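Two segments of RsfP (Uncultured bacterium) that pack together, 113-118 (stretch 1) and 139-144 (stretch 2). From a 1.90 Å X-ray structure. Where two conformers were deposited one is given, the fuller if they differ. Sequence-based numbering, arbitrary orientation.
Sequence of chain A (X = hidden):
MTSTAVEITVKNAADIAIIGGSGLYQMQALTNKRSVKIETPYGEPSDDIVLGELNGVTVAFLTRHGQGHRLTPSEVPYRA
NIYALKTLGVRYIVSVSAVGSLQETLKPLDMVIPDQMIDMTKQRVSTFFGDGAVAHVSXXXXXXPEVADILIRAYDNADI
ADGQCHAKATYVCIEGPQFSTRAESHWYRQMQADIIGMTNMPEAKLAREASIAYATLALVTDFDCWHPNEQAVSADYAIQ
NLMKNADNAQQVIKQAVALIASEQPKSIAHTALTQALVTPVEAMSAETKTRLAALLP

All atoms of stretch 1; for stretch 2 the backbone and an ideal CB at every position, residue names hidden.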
# COMPACT_ATOMS: atom_id res chain seq x y z
N ILE A 113 -6.75 -1.07 25.03
CA ILE A 113 -7.42 0.15 24.54
C ILE A 113 -6.33 1.02 23.87
O ILE A 113 -5.61 1.78 24.53
CB ILE A 113 -8.05 1.00 25.73
CG1 ILE A 113 -8.86 0.09 26.66
CG2 ILE A 113 -8.87 2.19 25.19
CD1 ILE A 113 -9.92 -0.66 25.93
N PRO A 114 -6.17 0.87 22.59
CA PRO A 114 -5.01 1.59 21.96
C PRO A 114 -5.25 3.09 21.92
O PRO A 114 -6.42 3.57 22.03
CB PRO A 114 -4.99 1.00 20.53
CG PRO A 114 -6.43 0.55 20.30
CD PRO A 114 -6.83 -0.04 21.65
N ASP A 115 -4.16 3.87 21.87
CA ASP A 115 -4.34 5.27 21.70
C ASP A 115 -3.79 5.66 20.31
O ASP A 115 -4.01 6.80 19.87
CB ASP A 115 -3.65 6.06 22.84
CG ASP A 115 -2.13 5.88 22.86
OD1 ASP A 115 -1.59 4.83 22.44
OD2 ASP A 115 -1.44 6.80 23.30
N GLN A 116 -3.09 4.74 19.61
CA GLN A 116 -2.53 5.14 18.32
C GLN A 116 -2.82 4.05 17.34
O GLN A 116 -3.16 2.91 17.72
CB GLN A 116 -1.00 5.39 18.45
CG GLN A 116 -0.64 6.81 19.00
CD GLN A 116 -1.18 7.91 18.04
OE1 GLN A 116 -1.21 7.70 16.84
NE2 GLN A 116 -1.66 9.04 18.58
N MET A 117 -2.58 4.36 16.06
CA MET A 117 -2.90 3.40 14.98
C MET A 117 -1.94 3.67 13.86
O MET A 117 -1.44 4.83 13.70
CB MET A 117 -4.28 3.67 14.42
CG MET A 117 -5.39 3.34 15.37
SD MET A 117 -6.93 3.80 14.61
CE MET A 117 -7.43 2.27 13.84
N ILE A 118 -1.62 2.63 13.09
CA ILE A 118 -0.81 2.84 11.88
C ILE A 118 -1.59 2.13 10.76
O ILE A 118 -1.94 0.97 10.92
CB ILE A 118 0.58 2.19 12.04
CG1 ILE A 118 1.41 2.93 13.18
CG2 ILE A 118 1.22 2.18 10.63
CD1 ILE A 118 2.78 2.38 13.52
N UNK A 139 -5.57 13.15 11.87
CA UNK A 139 -5.73 11.88 12.57
C UNK A 139 -4.62 11.76 13.60
O UNK A 139 -4.34 10.65 14.04
CB UNK A 139 -5.71 10.70 11.60
N UNK A 140 -4.05 12.89 14.04
CA UNK A 140 -2.89 12.89 14.98
C UNK A 140 -3.22 12.00 16.20
O UNK A 140 -2.39 11.13 16.63
CB UNK A 140 -2.56 14.31 15.44
N UNK A 141 -4.41 12.23 16.77
CA UNK A 141 -4.91 11.35 17.83
C UNK A 141 -6.09 10.54 17.25
O UNK A 141 -7.25 11.06 17.17
CB UNK A 141 -5.34 12.15 19.06
N UNK A 142 -5.82 9.30 16.76
CA UNK A 142 -6.87 8.80 15.92
C UNK A 142 -8.04 8.11 16.67
O UNK A 142 -8.98 7.71 15.99
CB UNK A 142 -6.25 7.82 14.92
N UNK A 143 -7.88 7.90 17.99
CA UNK A 143 -8.82 7.18 18.86
C UNK A 143 -9.09 8.14 20.01
O UNK A 143 -8.16 8.56 20.69
CB UNK A 143 -8.27 5.84 19.34
N UNK A 144 -10.34 8.55 20.17
CA UNK A 144 -10.74 9.67 21.05
C UNK A 144 -10.34 9.33 22.46
O UNK A 144 -10.83 8.35 23.00
CB UNK A 144 -12.24 9.95 20.97

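Position 139 has phi/psi of -112/23 and a CA-to-CB bond directed sideways, with nothing of stretch 1 within 5.5 Å of the ideal CB. The visible geometry therefore favours no particular class of side chain. The deposited residue is Met139, whose end comes nearer to stretch 1 than its root, but Met139 CE stops 5.7 Å from Met117 SD, short of contact.

At position 140 the CA-to-CB bond points away, and again the ideal CB has no neighbour in stretch 1 within 5.5 Å. What matters here is the backbone: its O lies 3.0 Å from Gln116 NE2, and the N-H...O angle of 165° makes this a well-aligned hydrogen bond. Since any residue supplies that carbonyl, the side chain is left undetermined by this contact. It is Ala140.

The CB of position 141 leaves sideways, 4.8 Å from Gln116 NE2. An amide donor at that range would suit a polar or acidic side chain, although a small one would also fit. Asp141 is found, with chi1 at -57° (m); its OD1 remains 3.9 Å from Gln116 NE2, and both carboxylate oxygens are hydrogen-bonded elsewhere in the structure.

Position 142 points toward stretch 1, its ideal CB 4.1 Å from Met117 SD and 5.4 Å from Gln116 OE1. A compact apolar group is the natural match for the thioether, and phi/psi of -84/-8 is compatible with proline as well as with alanine or valine. The residue is Pro142. Its ring reaches Met117, CG to CG 3.9 Å, while its CD sits 3.4 Å from Gln116 OE1 and 3.7 Å from Asp115 O, so one small ring touches both side chain and backbone.

Position 143 also points toward stretch 1, where the chain turns a corner at Asp115. The ideal CB is 4.0 Å from Pro114 O and 4.4 Å from Asp115 O, with the Pro114 ring and the Met117 side chain farther out. A medium-sized apolar chain, such as leucine, isoleucine or methionine, could extend between them. Leu143 does so with chi1 -63° (m) and chi2 160° (t): its CD1 lies 3.8 Å from Pro114 CG and 3.5 Å from Met117 CG. It has the largest covered area of either stretch, 95 Å². Alongside, water 1 donates hydrogen bonds to Asp115 O (2.8 Å from its O) and Leu143 O (2.6 Å), bridging the two backbones.

Position 144 turns its CB away, beyond reach of stretch 1, so the contact imposes no preference. Cys144, chi1 169° (t), instead occupies a helix N-cap, its side chain capping a backbone N just past the stretch.

Stretch 2, residues 139-144: MADPLC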
# COMPACT_ATOMS: atom_id res chain seq x y z
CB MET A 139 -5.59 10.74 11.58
CG MET A 139 -6.76 10.66 10.60
SD MET A 139 -8.34 10.39 11.41
CE MET A 139 -8.23 8.77 12.24
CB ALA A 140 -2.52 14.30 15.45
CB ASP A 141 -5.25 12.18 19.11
CG ASP A 141 -4.07 12.96 19.61
OD1 ASP A 141 -3.09 12.34 20.06
OD2 ASP A 141 -4.07 14.20 19.47
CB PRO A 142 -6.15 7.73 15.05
CG PRO A 142 -5.10 7.22 16.02
CD PRO A 142 -4.56 8.50 16.64
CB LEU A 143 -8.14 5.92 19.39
CG LEU A 143 -7.79 4.94 18.24
CD1 LEU A 143 -6.71 3.93 18.55
CD2 LEU A 143 -9.06 4.35 17.60
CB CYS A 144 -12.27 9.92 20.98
SG CYS A 144 -13.01 11.05 22.23
O HOH W 1 -5.70 8.99 20.08
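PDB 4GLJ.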